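PDB 1FNN: CELL division control protein 6 from Pyrobaculum aerophilum, which binds ADP and magnesium through an AAA-type ATPase domain and is probably involved in regulating DNA replication. Local coordinates for residues Ala47-Arg52 and Ala161-Gly166; Thr73-Tyr78 and Arg123-Phe128; Val77-Phe82 and Gly92-Ser97; Asp133-Ala138 and Val165-Ala170. All coordinates share one frame; numbering follows the deposited sequence.

Contact 1 (Ala47-Arg52 and Ala161-Gly166)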
loop_
_atom_site.group_PDB
_atom_site.type_symbol
_atom_site.label_atom_id
_atom_site.label_comp_id
_atom_site.label_asym_id
_atom_site.label_seq_id
_atom_site.Cartn_x
_atom_site.Cartn_y
_atom_site.Cartn_z
ATOM N N ALA A 47 11.400 7.561 -16.744
ATOM C CA ALA A 47 11.397 7.737 -15.291
ATOM C C ALA A 47 11.408 6.352 -14.616
ATOM O O ALA A 47 10.946 5.366 -15.184
ATOM C CB ALA A 47 10.129 8.443 -14.843
ATOM N N THR A 48 11.795 6.311 -13.348
ATOM C CA THR A 48 11.764 5.115 -12.521
ATOM C C THR A 48 10.968 5.466 -11.278
ATOM O O THR A 48 11.251 6.547 -10.750
ATOM C CB THR A 48 13.174 4.651 -12.102
ATOM O OG1 THR A 48 13.927 4.335 -13.265
ATOM C CG2 THR A 48 13.113 3.410 -11.232
ATOM N N LEU A 49 9.932 4.706 -10.976
ATOM C CA LEU A 49 9.103 4.958 -9.805
ATOM C C LEU A 49 9.509 3.954 -8.708
ATOM O O LEU A 49 9.542 2.748 -9.010
ATOM C CB LEU A 49 7.613 4.761 -10.134
ATOM C CG LEU A 49 7.056 5.481 -11.383
ATOM C CD1 LEU A 49 5.534 5.321 -11.402
ATOM C CD2 LEU A 49 7.432 6.958 -11.483
ATOM N N LEU A 50 9.870 4.431 -7.516
ATOM C CA LEU A 50 10.364 3.483 -6.489
ATOM C C LEU A 50 9.602 3.695 -5.197
ATOM O O LEU A 50 9.365 4.807 -4.725
ATOM C CB LEU A 50 11.865 3.702 -6.204
ATOM C CG LEU A 50 12.829 3.543 -7.369
ATOM C CD1 LEU A 50 14.278 3.878 -6.949
ATOM C CD2 LEU A 50 12.787 2.107 -7.909
ATOM N N GLY A 51 9.237 2.566 -4.573
ATOM C CA GLY A 51 8.488 2.640 -3.324
ATOM C C GLY A 51 8.016 1.240 -2.967
ATOM O O GLY A 51 7.851 0.418 -3.887
ATOM N N ARG A 52 7.735 1.044 -1.672
ATOM C CA ARG A 52 7.286 -0.309 -1.274
ATOM C C ARG A 52 5.874 -0.567 -1.827
ATOM O O ARG A 52 5.174 0.334 -2.296
ATOM C CB ARG A 52 7.274 -0.429 0.254
ATOM C CG ARG A 52 6.338 0.522 0.981
ATOM C CD ARG A 52 5.495 -0.172 2.044
ATOM N NE ARG A 52 4.950 -1.462 1.586
ATOM C CZ ARG A 52 4.343 -2.334 2.365
ATOM N NH1 ARG A 52 4.228 -2.000 3.654
ATOM N NH2 ARG A 52 3.853 -3.493 1.951
ATOM N N ALA A 161 8.423 6.427 -24.790
ATOM C CA ALA A 161 8.593 7.032 -23.463
ATOM C C ALA A 161 8.467 5.857 -22.484
ATOM O O ALA A 161 7.564 5.015 -22.653
ATOM C CB ALA A 161 7.549 8.069 -23.191
ATOM N N LEU A 162 9.430 5.713 -21.585
ATOM C CA LEU A 162 9.503 4.485 -20.799
ATOM C C LEU A 162 9.470 4.762 -19.302
ATOM O O LEU A 162 10.264 5.581 -18.773
ATOM C CB LEU A 162 10.817 3.762 -21.138
ATOM C CG LEU A 162 11.079 2.543 -20.237
ATOM C CD1 LEU A 162 10.062 1.425 -20.479
ATOM C CD2 LEU A 162 12.511 2.045 -20.445
ATOM N N VAL A 163 8.491 4.176 -18.615
ATOM C CA VAL A 163 8.485 4.241 -17.153
ATOM C C VAL A 163 8.715 2.816 -16.628
ATOM O O VAL A 163 8.007 1.878 -17.063
ATOM C CB VAL A 163 7.162 4.786 -16.591
ATOM C CG1 VAL A 163 7.123 4.699 -15.053
ATOM C CG2 VAL A 163 7.013 6.260 -16.957
ATOM N N ILE A 164 9.644 2.648 -15.686
ATOM C CA ILE A 164 9.854 1.373 -15.020
ATOM C C ILE A 164 9.637 1.534 -13.502
ATOM O O ILE A 164 9.723 2.645 -12.948
ATOM C CB ILE A 164 11.246 0.767 -15.236
ATOM C CG1 ILE A 164 12.294 1.551 -14.453
ATOM C CG2 ILE A 164 11.594 0.721 -16.723
ATOM C CD1 ILE A 164 13.685 0.932 -14.559
ATOM N N VAL A 165 9.117 0.467 -12.909
ATOM C CA VAL A 165 8.656 0.516 -11.536
ATOM C C VAL A 165 9.314 -0.546 -10.655
ATOM O O VAL A 165 9.445 -1.692 -11.049
ATOM C CB VAL A 165 7.128 0.327 -11.482
ATOM C CG1 VAL A 165 6.634 0.417 -10.041
ATOM C CG2 VAL A 165 6.355 1.331 -12.324
ATOM N N GLY A 166 9.874 -0.102 -9.507
ATOM C CA GLY A 166 10.507 -1.066 -8.604
ATOM C C GLY A 166 10.201 -0.698 -7.155
ATOM O O GLY A 166 9.503 0.258 -6.854
#
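Ile164 meets Thr48 because its CG1 lies between the backbone N and the carbonyl carbon (chi1 72°). Thr48 turns OG1 beside its own backbone N (chi1 -61°). The hydroxyl oxygen OG1 of Thr48 then sits 3.4 Å from CG1 of Ile164, and CG2 of Thr48 touches the same carbon. On the other face of the sheet Leu49 has CG beside its backbone N. There CG of Leu49 packs 3.8 Å from CG1 of Val163, and its CD1 reaches CG2 of Val165 more loosely. The backbones form a parallel pair, with Ala47 level with Val163 and Leu50 level with Gly166. Both the N and the O of Leu49 are bonded to the partner strand. N of Leu49 gives a hydrogen bond to O of Ile164 at 2.9 Å, and O of Leu49 accepts one from N of Gly166, also at 2.9 Å and nearly straight. The ladder ends with a longer bond of 3.3 Å from N of Gly51 to O of Gly166. Leu61 of helix 57-68 packs on Leu49, Val163 and Val165. Thr48 bonds through its backbone to Ile188 of the next strand, 187-189. Both are interior strands of the parallel sheet, and Gly51 begins what fits the Walker A P-loop. The buried OG1 of Thr48 finds no polar partner in the model, so the contact relies on the backbone ladder and on carbon packing.

Contact 2 (Thr73-Tyr78 and Arg123-Phe128)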
loop_
_atom_site.group_PDB
_atom_site.type_symbol
_atom_site.label_atom_id
_atom_site.label_comp_id
_atom_site.label_asym_id
_atom_site.label_seq_id
_atom_site.Cartn_x
_atom_site.Cartn_y
_atom_site.Cartn_z
ATOM N N THR A 73 -1.477 11.234 -29.112
ATOM C CA THR A 73 -1.544 10.185 -30.120
ATOM C C THR A 73 -0.807 8.972 -29.605
ATOM O O THR A 73 -0.716 7.973 -30.302
ATOM C CB THR A 73 -0.866 10.672 -31.429
ATOM O OG1 THR A 73 0.467 11.091 -31.089
ATOM C CG2 THR A 73 -1.640 11.860 -31.975
ATOM N N ALA A 74 -0.093 9.096 -28.459
ATOM C CA ALA A 74 0.711 7.987 -28.009
ATOM C C ALA A 74 -0.164 6.813 -27.598
ATOM O O ALA A 74 -1.252 7.089 -27.060
ATOM C CB ALA A 74 1.571 8.400 -26.795
ATOM N N ARG A 75 0.386 5.621 -27.662
ATOM C CA ARG A 75 -0.365 4.436 -27.201
ATOM C C ARG A 75 0.154 3.990 -25.824
ATOM O O ARG A 75 1.376 3.851 -25.689
ATOM C CB ARG A 75 -0.081 3.259 -28.155
ATOM C CG ARG A 75 -0.257 3.695 -29.619
ATOM C CD ARG A 75 -1.716 3.703 -30.009
ATOM N NE ARG A 75 -1.785 3.644 -31.483
ATOM C CZ ARG A 75 -2.123 2.622 -32.265
ATOM N NH1 ARG A 75 -2.463 1.445 -31.784
ATOM N NH2 ARG A 75 -2.100 2.849 -33.572
ATOM N N PHE A 76 -0.715 3.791 -24.849
ATOM C CA PHE A 76 -0.281 3.394 -23.513
ATOM C C PHE A 76 -0.182 1.870 -23.451
ATOM O O PHE A 76 -1.192 1.223 -23.731
ATOM C CB PHE A 76 -1.377 3.820 -22.535
ATOM C CG PHE A 76 -1.151 3.505 -21.083
ATOM C CD1 PHE A 76 0.034 3.809 -20.446
ATOM C CD2 PHE A 76 -2.156 2.908 -20.351
ATOM C CE1 PHE A 76 0.209 3.514 -19.095
ATOM C CE2 PHE A 76 -1.990 2.611 -19.012
ATOM C CZ PHE A 76 -0.802 2.913 -18.369
ATOM N N VAL A 77 1.005 1.335 -23.336
ATOM C CA VAL A 77 1.271 -0.088 -23.366
ATOM C C VAL A 77 1.731 -0.540 -21.969
ATOM O O VAL A 77 2.855 -0.272 -21.534
ATOM C CB VAL A 77 2.299 -0.430 -24.463
ATOM C CG1 VAL A 77 2.585 -1.932 -24.391
ATOM C CG2 VAL A 77 1.740 -0.106 -25.877
ATOM N N TYR A 78 0.759 -1.006 -21.204
ATOM C CA TYR A 78 1.038 -1.330 -19.789
ATOM C C TYR A 78 1.486 -2.773 -19.661
ATOM O O TYR A 78 0.751 -3.717 -19.995
ATOM C CB TYR A 78 -0.211 -0.994 -18.983
ATOM C CG TYR A 78 -0.019 -1.395 -17.519
ATOM C CD1 TYR A 78 0.586 -0.524 -16.622
ATOM C CD2 TYR A 78 -0.447 -2.648 -17.092
ATOM C CE1 TYR A 78 0.761 -0.888 -15.304
ATOM C CE2 TYR A 78 -0.277 -3.029 -15.766
ATOM C CZ TYR A 78 0.330 -2.135 -14.885
ATOM O OH TYR A 78 0.503 -2.496 -13.589
ATOM N N ARG A 123 4.226 2.568 -39.114
ATOM C CA ARG A 123 2.861 2.997 -38.802
ATOM C C ARG A 123 2.937 4.345 -38.095
ATOM O O ARG A 123 1.895 4.839 -37.681
ATOM C CB ARG A 123 2.143 1.912 -37.999
ATOM C CG ARG A 123 1.684 0.705 -38.819
ATOM C CD ARG A 123 1.373 -0.527 -37.994
ATOM N NE ARG A 123 0.383 -0.318 -36.943
ATOM C CZ ARG A 123 0.227 -1.041 -35.854
ATOM N NH1 ARG A 123 -0.741 -0.703 -34.991
ATOM N NH2 ARG A 123 0.991 -2.089 -35.572
ATOM N N ASP A 124 4.126 4.890 -37.929
ATOM C CA ASP A 124 4.344 6.187 -37.283
ATOM C C ASP A 124 3.635 6.218 -35.911
ATOM O O ASP A 124 2.815 7.083 -35.667
ATOM C CB ASP A 124 3.813 7.304 -38.182
ATOM C CG ASP A 124 4.173 8.687 -37.659
ATOM O OD1 ASP A 124 5.257 8.842 -37.083
ATOM O OD2 ASP A 124 3.396 9.653 -37.799
ATOM N N LEU A 125 4.043 5.307 -35.032
ATOM C CA LEU A 125 3.369 5.137 -33.754
ATOM C C LEU A 125 4.292 5.693 -32.659
ATOM O O LEU A 125 5.479 5.877 -32.899
ATOM C CB LEU A 125 3.153 3.667 -33.392
ATOM C CG LEU A 125 2.343 2.808 -34.371
ATOM C CD1 LEU A 125 2.494 1.338 -34.006
ATOM C CD2 LEU A 125 0.899 3.264 -34.433
ATOM N N TYR A 126 3.685 6.020 -31.539
ATOM C CA TYR A 126 4.417 6.524 -30.364
ATOM C C TYR A 126 3.836 5.729 -29.185
ATOM O O TYR A 126 2.615 5.637 -29.033
ATOM C CB TYR A 126 4.201 8.033 -30.216
ATOM C CG TYR A 126 4.794 8.854 -31.348
ATOM C CD1 TYR A 126 3.999 9.254 -32.420
ATOM C CD2 TYR A 126 6.139 9.222 -31.349
ATOM C CE1 TYR A 126 4.514 9.997 -33.468
ATOM C CE2 TYR A 126 6.680 9.964 -32.378
ATOM C CZ TYR A 126 5.855 10.345 -33.433
ATOM O OH TYR A 126 6.401 11.087 -34.455
ATOM N N MET A 127 4.724 5.039 -28.492
ATOM C CA MET A 127 4.412 4.150 -27.399
ATOM C C MET A 127 4.878 4.723 -26.047
ATOM O O MET A 127 6.053 5.038 -25.875
ATOM C CB MET A 127 5.136 2.812 -27.666
ATOM C CG MET A 127 4.943 1.813 -26.561
ATOM S SD MET A 127 5.432 0.138 -26.835
ATOM C CE MET A 127 7.171 0.266 -27.254
ATOM N N PHE A 128 3.939 4.851 -25.125
ATOM C CA PHE A 128 4.281 5.104 -23.714
ATOM C C PHE A 128 4.276 3.718 -23.046
ATOM O O PHE A 128 3.214 3.164 -22.757
ATOM C CB PHE A 128 3.254 6.035 -23.105
ATOM C CG PHE A 128 3.219 6.254 -21.627
ATOM C CD1 PHE A 128 2.033 6.647 -21.036
ATOM C CD2 PHE A 128 4.328 6.086 -20.814
ATOM C CE1 PHE A 128 1.948 6.866 -19.663
ATOM C CE2 PHE A 128 4.253 6.300 -19.446
ATOM C CZ PHE A 128 3.059 6.690 -18.870
HETATM O O HOH W 1 0.877 6.440 -31.823
#
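The carbonyl O of Tyr126 accepts a hydrogen bond from N of Arg75 at 2.6 Å, the shortest polar link here. CG of Arg75 also lies close to this oxygen. The ladder continues with N of Phe128 to O of Arg75 at 2.8 Å and N of Val77 to O of Phe128 at 2.9 Å. A water joins the two segments: it donates to O of Thr73 and accepts from N of Tyr126. Arg75 bends at chi2 (-80°), and its NH2 comes to a tight 3.1 Å from CD2 of Leu125. NH2 of Arg75 also lies 4.1 Å from NH1 of Arg123, a like charge whose hydrogen bond goes to O of Leu98. An alanine at Arg75 would probably leave CD2 of Leu125 without the guanidinium beside it and O of Tyr126 without CG alongside. The side chains of Phe76 and Phe128 lie side by side, pointing the same way, and their rings meet obliquely, planes 42° apart; CD1 of Phe76 is 3.5 Å from CD1 of Phe128. Val77 packs through CG2 on CG and SD of Met127. Strand 75-80 is the sheet's edge strand within the chain. Helix 57-68 lies over the phenylalanine face, where Trp65 stacks on Phe76 and touches Phe128, and helix 23-38 adds Leu33.

Contact 3 (Val77-Phe82 and Gly92-Ser97)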
loop_
_atom_site.group_PDB
_atom_site.type_symbol
_atom_site.label_atom_id
_atom_site.label_comp_id
_atom_site.label_asym_id
_atom_site.label_seq_id
_atom_site.Cartn_x
_atom_site.Cartn_y
_atom_site.Cartn_z
ATOM N N VAL A 77 1.005 1.335 -23.336
ATOM C CA VAL A 77 1.271 -0.088 -23.366
ATOM C C VAL A 77 1.731 -0.540 -21.969
ATOM O O VAL A 77 2.855 -0.272 -21.534
ATOM C CB VAL A 77 2.299 -0.430 -24.463
ATOM C CG1 VAL A 77 2.585 -1.932 -24.391
ATOM C CG2 VAL A 77 1.740 -0.106 -25.877
ATOM N N TYR A 78 0.759 -1.006 -21.204
ATOM C CA TYR A 78 1.038 -1.330 -19.789
ATOM C C TYR A 78 1.486 -2.773 -19.661
ATOM O O TYR A 78 0.751 -3.717 -19.995
ATOM C CB TYR A 78 -0.211 -0.994 -18.983
ATOM C CG TYR A 78 -0.019 -1.395 -17.519
ATOM C CD1 TYR A 78 0.586 -0.524 -16.622
ATOM C CD2 TYR A 78 -0.447 -2.648 -17.092
ATOM C CE1 TYR A 78 0.761 -0.888 -15.304
ATOM C CE2 TYR A 78 -0.277 -3.029 -15.766
ATOM C CZ TYR A 78 0.330 -2.135 -14.885
ATOM O OH TYR A 78 0.503 -2.496 -13.589
ATOM N N ILE A 79 2.685 -2.987 -19.104
ATOM C CA ILE A 79 3.223 -4.332 -18.959
ATOM C C ILE A 79 3.347 -4.672 -17.467
ATOM O O ILE A 79 4.179 -4.073 -16.787
ATOM C CB ILE A 79 4.576 -4.569 -19.601
ATOM C CG1 ILE A 79 4.663 -4.272 -21.100
ATOM C CG2 ILE A 79 5.027 -6.046 -19.416
ATOM C CD1 ILE A 79 3.581 -5.004 -21.905
ATOM N N ASN A 80 2.529 -5.615 -17.000
ATOM C CA ASN A 80 2.663 -5.984 -15.564
ATOM C C ASN A 80 3.758 -7.027 -15.462
ATOM O O ASN A 80 3.531 -8.201 -15.807
ATOM C CB ASN A 80 1.322 -6.502 -15.063
ATOM C CG ASN A 80 1.349 -7.087 -13.666
ATOM O OD1 ASN A 80 2.406 -7.223 -13.047
ATOM N ND2 ASN A 80 0.157 -7.428 -13.188
ATOM N N GLY A 81 4.915 -6.673 -14.910
ATOM C CA GLY A 81 6.062 -7.555 -14.820
ATOM C C GLY A 81 5.829 -8.749 -13.890
ATOM O O GLY A 81 6.591 -9.719 -13.910
ATOM N N PHE A 82 4.772 -8.721 -13.079
ATOM C CA PHE A 82 4.449 -9.894 -12.275
ATOM C C PHE A 82 3.948 -11.021 -13.189
ATOM O O PHE A 82 4.086 -12.182 -12.816
ATOM C CB PHE A 82 3.385 -9.616 -11.216
ATOM C CG PHE A 82 3.024 -10.841 -10.417
ATOM C CD1 PHE A 82 3.785 -11.223 -9.320
ATOM C CD2 PHE A 82 1.923 -11.607 -10.764
ATOM C CE1 PHE A 82 3.440 -12.352 -8.591
ATOM C CE2 PHE A 82 1.575 -12.734 -10.040
ATOM C CZ PHE A 82 2.339 -13.105 -8.949
ATOM N N GLY A 92 5.279 -10.303 -26.720
ATOM C CA GLY A 92 3.957 -10.754 -27.085
ATOM C C GLY A 92 2.855 -9.822 -26.582
ATOM O O GLY A 92 1.879 -9.545 -27.301
ATOM N N GLU A 93 2.945 -9.371 -25.322
ATOM C CA GLU A 93 1.929 -8.469 -24.788
ATOM C C GLU A 93 2.022 -7.089 -25.433
ATOM O O GLU A 93 1.002 -6.552 -25.882
ATOM C CB GLU A 93 2.004 -8.396 -23.259
ATOM C CG GLU A 93 1.010 -7.423 -22.631
ATOM C CD GLU A 93 -0.439 -7.781 -22.918
ATOM O OE1 GLU A 93 -0.645 -8.899 -23.455
ATOM O OE2 GLU A 93 -1.346 -6.959 -22.611
ATOM N N ILE A 94 3.228 -6.617 -25.767
ATOM C CA ILE A 94 3.389 -5.349 -26.476
ATOM C C ILE A 94 2.772 -5.444 -27.862
ATOM O O ILE A 94 2.060 -4.575 -28.357
ATOM C CB ILE A 94 4.895 -5.014 -26.642
ATOM C CG1 ILE A 94 5.454 -4.594 -25.285
ATOM C CG2 ILE A 94 5.156 -3.896 -27.652
ATOM C CD1 ILE A 94 6.963 -4.450 -25.213
ATOM N N ALA A 95 3.068 -6.577 -28.528
ATOM C CA ALA A 95 2.536 -6.828 -29.868
ATOM C C ALA A 95 1.021 -6.892 -29.896
ATOM O O ALA A 95 0.291 -6.396 -30.782
ATOM C CB ALA A 95 3.143 -8.165 -30.332
ATOM N N ARG A 96 0.463 -7.571 -28.889
ATOM C CA ARG A 96 -0.992 -7.612 -28.767
ATOM C C ARG A 96 -1.557 -6.228 -28.505
ATOM O O ARG A 96 -2.548 -5.801 -29.117
ATOM C CB ARG A 96 -1.345 -8.569 -27.633
ATOM C CG ARG A 96 -2.817 -8.923 -27.541
ATOM C CD ARG A 96 -3.140 -9.592 -26.214
ATOM N NE ARG A 96 -3.868 -8.738 -25.297
ATOM C CZ ARG A 96 -3.626 -7.525 -24.850
ATOM N NH1 ARG A 96 -2.562 -6.813 -25.204
ATOM N NH2 ARG A 96 -4.458 -6.939 -23.997
ATOM N N SER A 97 -0.885 -5.470 -27.618
ATOM C CA SER A 97 -1.433 -4.139 -27.301
ATOM C C SER A 97 -1.321 -3.215 -28.496
ATOM O O SER A 97 -2.188 -2.376 -28.711
ATOM C CB SER A 97 -0.725 -3.578 -26.049
ATOM O OG SER A 97 -1.029 -2.168 -26.012
HETATM O O HOH W 2 -1.120 -4.296 -21.866
#
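Ile79 and Glu93 slide past each other in opposite directions, and the tip of the isoleucine does the touching. CD1 of Ile79 lies 3.6 Å from CG of Glu93, so it meets the aliphatic part of the acid. The same CD1 of Ile79 also meets Ile94, and here the two side chains cross at about a right angle, with CG1 of Ile94 at 3.9 Å. In Ile79, chi1 -57° sets CG1 beside the backbone N and chi2 -53° places CD1 toward the helix. Val77 likewise crosses Ile94 at about a right angle, its CG1 being 4.0 Å from CG1 of Ile94. Further along the helix, OG of Ser97 sits 3.5 Å from CG2 of Val77. No direct hydrogen bond joins the segments. A water bridges them, donating to O of Tyr78 at 2.7 Å and to OE2 of Glu93 at 2.8 Å. NH1 of Arg96 lies 2.9 Å from OE2 of Glu93, but no N-H is aimed at this oxygen, so only the charges pair. At the end of the strand, OD1 of Asn80 accepts from N of Phe82, making an Asx turn. The helix runs back against its own strand, with N-to-C directions 152° apart. It is the first helix of the beta-alpha-beta crossover from strand 75-80 to strand 127-132, which also takes in helix 109-122, as in P-loop ATPase domains.

Contact 4 (Asp133-Ala138 and Val165-Ala170)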
loop_
_atom_site.group_PDB
_atom_site.type_symbol
_atom_site.label_atom_id
_atom_site.label_comp_id
_atom_site.label_asym_id
_atom_site.label_seq_id
_atom_site.Cartn_x
_atom_site.Cartn_y
_atom_site.Cartn_z
ATOM N N ASP A 133 6.249 -3.270 -11.836
ATOM C CA ASP A 133 6.935 -4.297 -11.051
ATOM C C ASP A 133 8.041 -4.974 -11.833
ATOM O O ASP A 133 8.106 -6.200 -11.914
ATOM C CB ASP A 133 5.974 -5.379 -10.537
ATOM C CG ASP A 133 4.912 -4.685 -9.687
ATOM O OD1 ASP A 133 5.290 -3.747 -8.948
ATOM O OD2 ASP A 133 3.759 -5.127 -9.820
ATOM N N ALA A 134 8.950 -4.145 -12.318
ATOM C CA ALA A 134 10.057 -4.543 -13.155
ATOM C C ALA A 134 11.196 -5.266 -12.475
ATOM O O ALA A 134 11.980 -5.907 -13.189
ATOM C CB ALA A 134 10.570 -3.290 -13.882
ATOM N N PHE A 135 11.216 -5.364 -11.168
ATOM C CA PHE A 135 12.131 -6.206 -10.410
ATOM C C PHE A 135 11.927 -7.672 -10.765
ATOM O O PHE A 135 12.876 -8.465 -10.719
ATOM C CB PHE A 135 11.992 -6.043 -8.885
ATOM C CG PHE A 135 10.594 -6.096 -8.358
ATOM C CD1 PHE A 135 10.021 -7.285 -7.950
ATOM C CD2 PHE A 135 9.834 -4.944 -8.263
ATOM C CE1 PHE A 135 8.729 -7.328 -7.463
ATOM C CE2 PHE A 135 8.543 -4.964 -7.781
ATOM C CZ PHE A 135 7.988 -6.168 -7.378
ATOM N N ASN A 136 10.739 -8.039 -11.256
ATOM C CA ASN A 136 10.465 -9.375 -11.732
ATOM C C ASN A 136 11.215 -9.735 -13.010
ATOM O O ASN A 136 11.223 -10.932 -13.313
ATOM C CB ASN A 136 8.970 -9.589 -11.971
ATOM C CG ASN A 136 8.182 -9.636 -10.688
ATOM O OD1 ASN A 136 8.366 -10.529 -9.858
ATOM N ND2 ASN A 136 7.290 -8.668 -10.512
ATOM N N LEU A 137 11.739 -8.795 -13.791
ATOM C CA LEU A 137 12.410 -9.158 -15.022
ATOM C C LEU A 137 13.912 -9.404 -14.782
ATOM O O LEU A 137 14.507 -8.844 -13.865
ATOM C CB LEU A 137 12.337 -8.086 -16.102
ATOM C CG LEU A 137 11.107 -7.208 -16.284
ATOM C CD1 LEU A 137 11.148 -6.483 -17.632
ATOM C CD2 LEU A 137 9.798 -7.948 -16.103
ATOM N N ALA A 138 14.508 -10.151 -15.710
ATOM C CA ALA A 138 15.976 -10.294 -15.631
ATOM C C ALA A 138 16.519 -8.930 -16.046
ATOM O O ALA A 138 16.075 -8.339 -17.038
ATOM C CB ALA A 138 16.457 -11.406 -16.543
ATOM N N VAL A 165 9.117 0.467 -12.909
ATOM C CA VAL A 165 8.656 0.516 -11.536
ATOM C C VAL A 165 9.314 -0.546 -10.655
ATOM O O VAL A 165 9.445 -1.692 -11.049
ATOM C CB VAL A 165 7.128 0.327 -11.482
ATOM C CG1 VAL A 165 6.634 0.417 -10.041
ATOM C CG2 VAL A 165 6.355 1.331 -12.324
ATOM N N GLY A 166 9.874 -0.102 -9.507
ATOM C CA GLY A 166 10.507 -1.066 -8.604
ATOM C C GLY A 166 10.201 -0.698 -7.155
ATOM O O GLY A 166 9.503 0.258 -6.854
ATOM N N HIS A 167 10.730 -1.495 -6.228
ATOM C CA HIS A 167 10.543 -1.292 -4.808
ATOM C C HIS A 167 11.593 -0.373 -4.195
ATOM O O HIS A 167 11.253 0.408 -3.311
ATOM C CB HIS A 167 10.621 -2.620 -4.024
ATOM C CG HIS A 167 9.351 -3.401 -4.214
ATOM N ND1 HIS A 167 9.311 -4.777 -4.215
ATOM C CD2 HIS A 167 8.073 -2.974 -4.411
ATOM C CE1 HIS A 167 8.072 -5.175 -4.401
ATOM N NE2 HIS A 167 7.304 -4.106 -4.523
ATOM N N ASN A 168 12.806 -0.470 -4.708
ATOM C CA ASN A 168 13.924 0.298 -4.193
ATOM C C ASN A 168 14.964 0.433 -5.295
ATOM O O ASN A 168 14.759 -0.132 -6.381
ATOM C CB ASN A 168 14.553 -0.363 -2.949
ATOM C CG ASN A 168 14.752 -1.854 -3.123
ATOM O OD1 ASN A 168 14.268 -2.629 -2.285
ATOM N ND2 ASN A 168 15.434 -2.292 -4.168
ATOM N N ASP A 169 16.124 0.972 -4.957
ATOM C CA ASP A 169 17.190 1.201 -5.920
ATOM C C ASP A 169 17.809 -0.044 -6.499
ATOM O O ASP A 169 18.486 -0.010 -7.541
ATOM C CB ASP A 169 18.238 2.128 -5.274
ATOM C CG ASP A 169 17.730 3.534 -5.066
ATOM O OD1 ASP A 169 17.973 4.407 -5.924
ATOM O OD2 ASP A 169 17.072 3.870 -4.068
ATOM N N ALA A 170 17.570 -1.233 -5.979
ATOM C CA ALA A 170 18.122 -2.462 -6.551
ATOM C C ALA A 170 17.640 -2.706 -7.971
ATOM O O ALA A 170 18.378 -3.271 -8.795
ATOM C CB ALA A 170 17.791 -3.651 -5.676
#
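One backbone hydrogen bond ties the segments directly: N of Ala134 gives to O of Val165 at 2.8 Å. The donor approaches this carbonyl almost head-on, with a C=O...N angle of 162°. CB of Ala134 is 3.4 Å from O of Val165, and CB of Val165 lies 3.7 Å from the backbone N of Asp133.

The aromatic contact is an offset stack between Phe135 and His167. Their ring centroids are 4.2 Å apart and the planes are 30° from parallel. ND1 of His167 lies over one face of Phe135, displaced toward the rim, while CE2 of Phe135 lies over a face of the imidazole. The closest carbon approach between these rings is too short to be trusted, so the fine detail of the stack is doubtful. An alanine in place of His167 would probably leave the face of Phe135 turned to it without its stacking partner and the ring less firmly placed. O of Asp133 lies over the centre of the opposite face of Phe135, and CA of Gly166 comes up to its edge.

Within the loop, O of Asp133 is gripped twice by Asn136. ND2 of Asn136 donates to O of Asp133 at 3.0 Å, on a lone pair, and N of Asn136 donates to the same O of Asp133 at 3.3 Å. This steadies the 3-10 turn. Asp133 follows Asp132, a residue of the magnesium site, and its own side chain comes about 4 Å from the bound magnesium ion at the nearest atoms. The bond from Ala134 to Val165 thus ties the loop to the end of strand 160-166 right after Asp133.

All four contacts belong to the AAA domain, and each uses its parallel sheet. Contacts 1 and 2 meet where strands 160-166 and 127-132 are neighbours: N of Ala161 probably bonds to O of Met127 at 3.0 Å. Contacts 2 and 3 share Val77 and Tyr78 of the edge strand, their centres 12 Å apart. Contacts 1 and 4 share Val165 and Gly166, with centres 8 Å apart. Contact 4 also touches contact 3, through Asn136 against Gly81. The nucleotide site lies by contacts 1 and 4. The side chain of Val165 is about 6 Å from ADP at the nearest atoms, whereas those of Phe76 and Ile79 are about 12 and 14 Å away.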